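Local atomic coordinates of glycosyl hydrolase family 88 (Pedobacter heparinus, PDB entry 3WIW), a protein that probably removes the unsaturated glucuronyl residue from heparin fragments, working as a glycoside hydrolase with an alpha6/alpha6-barrel fold. Residues Gly237-Asn240 and Glu241-Trp244; Arg160-Phe164 and Gly165-Phe169; Arg151-Lys154 and Lys155-Ala158. One frame throughout, in Å; residues are numbered along the deposited sequence.

Interaction 1: residues Gly237-Asn240 and Glu241-Trp244; sequences GLTN and ESAW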
# COMPACT_ATOMS: atom_id res chain seq x y z
N GLY A 237 9.85 3.06 12.52
CA GLY A 237 9.23 2.63 13.77
C GLY A 237 9.88 3.20 15.01
O GLY A 237 10.81 3.99 14.95
N LEU A 238 9.36 2.78 16.16
CA LEU A 238 9.86 3.24 17.43
C LEU A 238 11.30 2.85 17.74
O LEU A 238 12.09 3.70 18.20
CB LEU A 238 8.94 2.71 18.53
CG LEU A 238 9.17 3.24 19.94
CD1 LEU A 238 8.64 4.67 20.05
CD2 LEU A 238 8.47 2.33 20.97
N THR A 239 11.65 1.58 17.53
CA THR A 239 13.01 1.08 17.82
C THR A 239 13.34 -0.05 16.86
O THR A 239 12.46 -0.59 16.18
CB THR A 239 13.14 0.48 19.24
OG1 THR A 239 12.47 -0.79 19.27
CG2 THR A 239 12.59 1.39 20.35
N ASN A 240 14.60 -0.47 16.86
CA ASN A 240 14.98 -1.63 16.06
C ASN A 240 14.15 -2.88 16.34
O ASN A 240 13.95 -3.73 15.45
CB ASN A 240 16.47 -1.96 16.23
CG ASN A 240 17.38 -0.90 15.64
OD1 ASN A 240 16.97 -0.13 14.78
ND2 ASN A 240 18.61 -0.86 16.12
N GLU A 241 13.70 -3.01 17.59
CA GLU A 241 12.96 -4.18 18.06
C GLU A 241 11.46 -4.09 17.86
O GLU A 241 10.74 -5.05 18.13
CB GLU A 241 13.20 -4.39 19.56
CG GLU A 241 14.63 -4.77 19.95
CD GLU A 241 15.62 -3.62 19.87
OE1 GLU A 241 15.27 -2.48 20.28
OE2 GLU A 241 16.74 -3.86 19.38
N SER A 242 10.98 -2.93 17.42
CA SER A 242 9.55 -2.64 17.47
C SER A 242 8.76 -3.13 16.25
O SER A 242 9.33 -3.57 15.23
CB SER A 242 9.30 -1.15 17.69
OG SER A 242 9.43 -0.41 16.47
N ALA A 243 7.44 -2.98 16.36
CA ALA A 243 6.49 -3.39 15.33
C ALA A 243 5.81 -2.14 14.77
O ALA A 243 4.71 -1.76 15.16
CB ALA A 243 5.48 -4.41 15.88
N TRP A 244 6.51 -1.49 13.85
CA TRP A 244 5.98 -0.32 13.16
C TRP A 244 4.68 -0.72 12.47
O TRP A 244 4.69 -1.70 11.72
CB TRP A 244 7.05 0.18 12.18
CG TRP A 244 6.59 1.24 11.23
CD1 TRP A 244 5.93 2.40 11.53
CD2 TRP A 244 6.78 1.23 9.80
NE1 TRP A 244 5.71 3.12 10.36
CE2 TRP A 244 6.21 2.41 9.29
CE3 TRP A 244 7.39 0.34 8.90
CZ2 TRP A 244 6.22 2.73 7.93
CZ3 TRP A 244 7.37 0.63 7.55
CH2 TRP A 244 6.78 1.82 7.07
O HOH W 1 19.05 -2.55 18.61
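The indole of Trp244 carries the backbone N of Gly237 over one face, 4.0 Å from its CG, and its ring also stacks with His218. Trp244 CB comes to 3.6 Å from Gly237 CA, closing a loop whose far end is a type I beta turn from Thr239 to Ser242. At the turn itself water 1 joins two further flat groups, accepting from the Asn240 amide at ND2 and donating to the Glu241 carboxylate at OE2; Asn240 OD1 takes its hydrogen bond from Thr234 N. The turn illustrates how a side chain can add a second link to the backbone bond that spans it. Ser242 N donates to Thr239 O at 3.0 Å. With Ser242 OG placed between its own N and carbonyl carbon (chi1 80°), the hydroxyl leans back across the turn, where it accepts a bond from Thr239 N and is also hydrogen-bonded to Asp293 OD2. The loop leads directly into helix 245-262, Trp244 being its N-cap residue, and lies next to Thr234 and Arg246, both predicted to bind substrate. Thr239 OG1 adds a weak bond from Glu241 N; the bond from Thr239 N to Ser242 OG, at 3.2 Å, is almost straight (177°).

Interaction 2: residues Arg160-Phe164 and Gly165-Phe169; sequences RSWDF and GHWQF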
# COMPACT_ATOMS: atom_id res chain seq x y z
N ARG A 160 17.21 -4.47 -4.01
CA ARG A 160 17.75 -3.39 -3.20
C ARG A 160 16.72 -2.27 -3.13
O ARG A 160 16.31 -1.72 -4.15
CB ARG A 160 19.03 -2.85 -3.83
CG ARG A 160 19.73 -1.88 -2.90
CD ARG A 160 21.01 -1.40 -3.50
NE ARG A 160 21.62 -0.38 -2.66
CZ ARG A 160 22.88 0.01 -2.76
NH1 ARG A 160 23.68 -0.55 -3.67
NH2 ARG A 160 23.33 0.97 -1.96
N SER A 161 16.29 -1.88 -1.93
CA SER A 161 15.22 -0.88 -1.83
C SER A 161 15.69 0.51 -2.24
O SER A 161 15.02 1.19 -3.03
CB SER A 161 14.63 -0.85 -0.43
OG SER A 161 14.04 -2.09 -0.13
N TRP A 162 16.85 0.93 -1.76
CA TRP A 162 17.35 2.25 -2.13
C TRP A 162 18.84 2.31 -2.15
O TRP A 162 19.53 1.41 -1.66
CB TRP A 162 16.78 3.33 -1.23
CG TRP A 162 17.21 3.23 0.21
CD1 TRP A 162 18.49 3.23 0.69
CD2 TRP A 162 16.35 3.16 1.35
NE1 TRP A 162 18.48 3.14 2.06
CE2 TRP A 162 17.18 3.10 2.49
CE3 TRP A 162 14.96 3.14 1.52
CZ2 TRP A 162 16.66 3.02 3.79
CZ3 TRP A 162 14.45 3.06 2.81
CH2 TRP A 162 15.29 3.00 3.93
N ASP A 163 19.34 3.41 -2.70
CA ASP A 163 20.76 3.57 -3.02
C ASP A 163 21.47 4.58 -2.14
O ASP A 163 22.70 4.69 -2.20
CB ASP A 163 20.92 3.98 -4.48
CG ASP A 163 20.50 2.90 -5.43
OD1 ASP A 163 20.50 1.72 -5.01
OD2 ASP A 163 20.17 3.23 -6.58
N PHE A 164 20.71 5.32 -1.35
CA PHE A 164 21.28 6.37 -0.51
C PHE A 164 21.71 5.81 0.84
O PHE A 164 21.35 4.68 1.20
CB PHE A 164 20.30 7.53 -0.32
CG PHE A 164 19.00 7.14 0.32
CD1 PHE A 164 18.88 7.01 1.69
CD2 PHE A 164 17.89 6.88 -0.47
CE1 PHE A 164 17.68 6.64 2.28
CE2 PHE A 164 16.69 6.52 0.10
CZ PHE A 164 16.58 6.39 1.48
N GLY A 165 22.48 6.60 1.58
CA GLY A 165 22.82 6.25 2.94
C GLY A 165 23.97 5.26 3.05
O GLY A 165 24.58 4.90 2.04
N HIS A 166 24.23 4.82 4.27
CA HIS A 166 25.42 4.04 4.57
C HIS A 166 25.29 2.54 4.30
O HIS A 166 26.31 1.84 4.19
CB HIS A 166 25.79 4.22 6.03
CG HIS A 166 24.80 3.61 6.96
ND1 HIS A 166 23.68 4.28 7.40
CD2 HIS A 166 24.72 2.37 7.51
CE1 HIS A 166 22.97 3.49 8.19
NE2 HIS A 166 23.58 2.32 8.27
N TRP A 167 24.06 2.03 4.20
CA TRP A 167 23.88 0.58 4.04
C TRP A 167 24.49 0.08 2.75
O TRP A 167 24.40 0.72 1.71
CB TRP A 167 22.40 0.18 4.03
CG TRP A 167 21.61 0.70 5.15
CD1 TRP A 167 21.29 0.07 6.32
CD2 TRP A 167 20.98 1.98 5.20
NE1 TRP A 167 20.51 0.88 7.10
CE2 TRP A 167 20.31 2.06 6.44
CE3 TRP A 167 20.93 3.07 4.33
CZ2 TRP A 167 19.59 3.19 6.81
CZ3 TRP A 167 20.23 4.19 4.71
CH2 TRP A 167 19.56 4.24 5.94
N GLN A 168 25.08 -1.10 2.85
CA GLN A 168 25.60 -1.81 1.70
C GLN A 168 24.46 -2.24 0.78
O GLN A 168 24.54 -2.15 -0.44
CB GLN A 168 26.37 -3.02 2.22
CG GLN A 168 26.84 -3.94 1.17
CD GLN A 168 27.91 -4.89 1.66
OE1 GLN A 168 28.17 -5.91 1.03
NE2 GLN A 168 28.53 -4.56 2.79
N PHE A 169 23.37 -2.71 1.38
CA PHE A 169 22.27 -3.27 0.61
C PHE A 169 21.04 -3.33 1.48
O PHE A 169 20.74 -4.37 2.07
CB PHE A 169 22.66 -4.66 0.07
CG PHE A 169 21.77 -5.17 -1.04
CD1 PHE A 169 20.52 -5.72 -0.76
CD2 PHE A 169 22.19 -5.10 -2.37
CE1 PHE A 169 19.70 -6.19 -1.78
CE2 PHE A 169 21.36 -5.57 -3.40
CZ PHE A 169 20.12 -6.13 -3.10
O HOH W 2 22.26 2.08 0.56
O HOH W 3 24.87 5.03 -0.67
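Arg160 lays its CB over the face of the Phe169 ring, a CH-pi contact 3.8 Å from the ring centroid and 24° off the normal. From there the side chain runs out extended, CG anti to the backbone N (chi1 -171°), and brings its guanidinium between two oxygens: Gln168 O sits over the centre of one face, 3.6 Å from CZ, and Asp163 OD1, a purely electrostatic partner that also pairs with Arg151, lies above the opposite face but toward its rim. Arg160 NE donates to Trp162 O at 2.9 Å, tilted from the guanidinium plane. This hydrogen bond and the two oxygens on its faces are likely to limit rotation of the group. In plane at its edge, water 2 bridges the loop, accepting from Arg160 NH2 and donating to Phe164 O and Trp167 O. This compact end belongs to the loop that joins strand 158-159 to strand 170-172 in the alpha6/alpha6-barrel, where Phe169 is buried. Phe164 CZ lies over the centre of the Trp162 ring. Trp162 in turn points its edge at the face of Trp167, an offset edge-to-face pair with planes 67° apart and Trp162 NE1 3.3 Å from Trp167 CZ3; this holds for one of two conformers and is less certain for the other. Trp167 NE1 is itself bonded to Glu233. Looser by contrast is the exposed backbone of Asp163 and Gly165, where water 3 donates to Asp163 O and to Gly165 O, the latter at 2.7 Å.

Interaction 3: residues Arg151-Lys154 and Lys155-Ala158; sequences RFNK and KVGA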
# COMPACT_ATOMS: atom_id res chain seq x y z
N ARG A 151 17.15 -4.01 -10.15
CA ARG A 151 17.55 -3.80 -8.76
C ARG A 151 17.64 -5.11 -7.95
O ARG A 151 18.13 -5.10 -6.82
CB ARG A 151 16.59 -2.80 -8.10
CG ARG A 151 16.61 -1.44 -8.79
CD ARG A 151 15.84 -0.37 -8.00
NE ARG A 151 16.42 -0.18 -6.65
CZ ARG A 151 17.52 0.54 -6.38
NH1 ARG A 151 18.15 1.21 -7.36
NH2 ARG A 151 17.99 0.58 -5.13
N PHE A 152 17.13 -6.21 -8.51
CA PHE A 152 17.25 -7.50 -7.83
C PHE A 152 18.69 -7.98 -7.93
O PHE A 152 19.31 -7.98 -9.00
CB PHE A 152 16.31 -8.52 -8.49
CG PHE A 152 16.39 -9.89 -7.90
CD1 PHE A 152 15.71 -10.22 -6.74
CD2 PHE A 152 17.13 -10.88 -8.53
CE1 PHE A 152 15.78 -11.50 -6.21
CE2 PHE A 152 17.19 -12.17 -8.03
CZ PHE A 152 16.52 -12.48 -6.86
N ASN A 153 19.22 -8.42 -6.80
CA ASN A 153 20.57 -8.95 -6.74
C ASN A 153 20.49 -10.44 -6.47
O ASN A 153 19.94 -10.87 -5.43
CB ASN A 153 21.33 -8.22 -5.63
CG ASN A 153 22.72 -8.75 -5.43
OD1 ASN A 153 22.93 -9.93 -5.16
ND2 ASN A 153 23.71 -7.87 -5.58
N LYS A 154 20.99 -11.21 -7.43
CA LYS A 154 20.88 -12.66 -7.42
C LYS A 154 21.61 -13.28 -6.21
O LYS A 154 21.16 -14.28 -5.66
CB LYS A 154 21.45 -13.17 -8.77
CG LYS A 154 21.31 -14.66 -9.11
CD LYS A 154 21.71 -14.88 -10.57
CE LYS A 154 21.39 -16.29 -11.05
NZ LYS A 154 21.74 -16.52 -12.48
N LYS A 155 22.72 -12.69 -5.79
CA LYS A 155 23.47 -13.22 -4.66
C LYS A 155 22.75 -13.00 -3.32
O LYS A 155 22.78 -13.85 -2.43
CB LYS A 155 24.89 -12.64 -4.62
CG LYS A 155 25.74 -13.02 -5.85
CD LYS A 155 27.14 -12.43 -5.77
CE LYS A 155 27.84 -12.45 -7.12
NZ LYS A 155 28.07 -13.84 -7.59
N VAL A 156 22.11 -11.85 -3.18
CA VAL A 156 21.32 -11.56 -1.99
C VAL A 156 19.98 -12.29 -2.00
O VAL A 156 19.45 -12.69 -0.95
CB VAL A 156 21.09 -10.03 -1.82
CG1 VAL A 156 20.19 -9.72 -0.61
CG2 VAL A 156 22.42 -9.33 -1.69
N GLY A 157 19.40 -12.45 -3.19
CA GLY A 157 18.04 -12.96 -3.30
C GLY A 157 16.98 -11.90 -3.00
O GLY A 157 15.89 -12.24 -2.54
N ALA A 158 17.27 -10.62 -3.26
CA ALA A 158 16.30 -9.55 -2.99
C ALA A 158 16.57 -8.33 -3.86
O ALA A 158 17.68 -8.15 -4.36
CB ALA A 158 16.32 -9.14 -1.51
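Asn153 reaches across to Lys155 and Val156 with its side-chain carbonyl, a case of an asparagine oxygen receiving the backbone N-H groups of the turn that follows it. Its CB lies 3.9 Å from Ala158 O. CG, anti to the backbone N (chi1 177°), meets Val156 CG2 at 3.8 Å, the two side chains crossing at about a right angle. At the tip, OD1 is gripped by two backbone donors: Val156 N at 2.9 Å, with an N-H...O angle of 159°, and Lys155 N at 2.8 Å, a weak, bent bond. The same residue is held through its backbone. Asn153 N donates to Ala158 O at 2.9 Å, nearly straight, and Asn153 O accepts from Gly157 N at 2.8 Å and, weakly, from Ala158 N. Gly157 and Ala158 thus both face Asn153, which makes a G1 beta bulge; Gly157 holds positive backbone angles that would press a CB against the preceding carbonyl. Beside the bulge, the Phe152 ring lies obliquely against Gly157 and Ala158, CE1 being 3.4 Å from Ala158 N, CD1 near the carbonyl carbon of Ala158 and CZ near Gly157 CA. Replacing Phe152 by an alanine would remove the ring and is likely to open a gap beside Gly157 and Ala158 and cost helix 192-208 an aromatic packing partner. Strands 152-153 and 158-159 form this two-stranded antiparallel hairpin directly after helix 138-150. Phe152 packs on Ala197 and Thr200 of helix 192-208, and Ala158 on His201 of the same helix.

Interactions 3 and 2 follow each other along the chain and touch. Arg151 ties them together, its NH2 2.8 Å from Asp163 OD1 in a salt bridge and its NE 2.9 Å from Arg160 O. Phe169 joins them as well, CE2 lying 3.5 Å from Asn153 CB. Interaction 1 stands apart, its nearest atoms about 9 Å from those of interaction 2 and about 16 Å from those of interaction 3. Interactions 1 and 2 both approach a bound HEPES buffer molecule: the side chain of Trp162 is about 4 Å from it and that of Trp244 about 6 Å. The side chain of Trp162 is also about 7 Å from those of Asp116 and Asp174, the predicted nucleophile and proton donor.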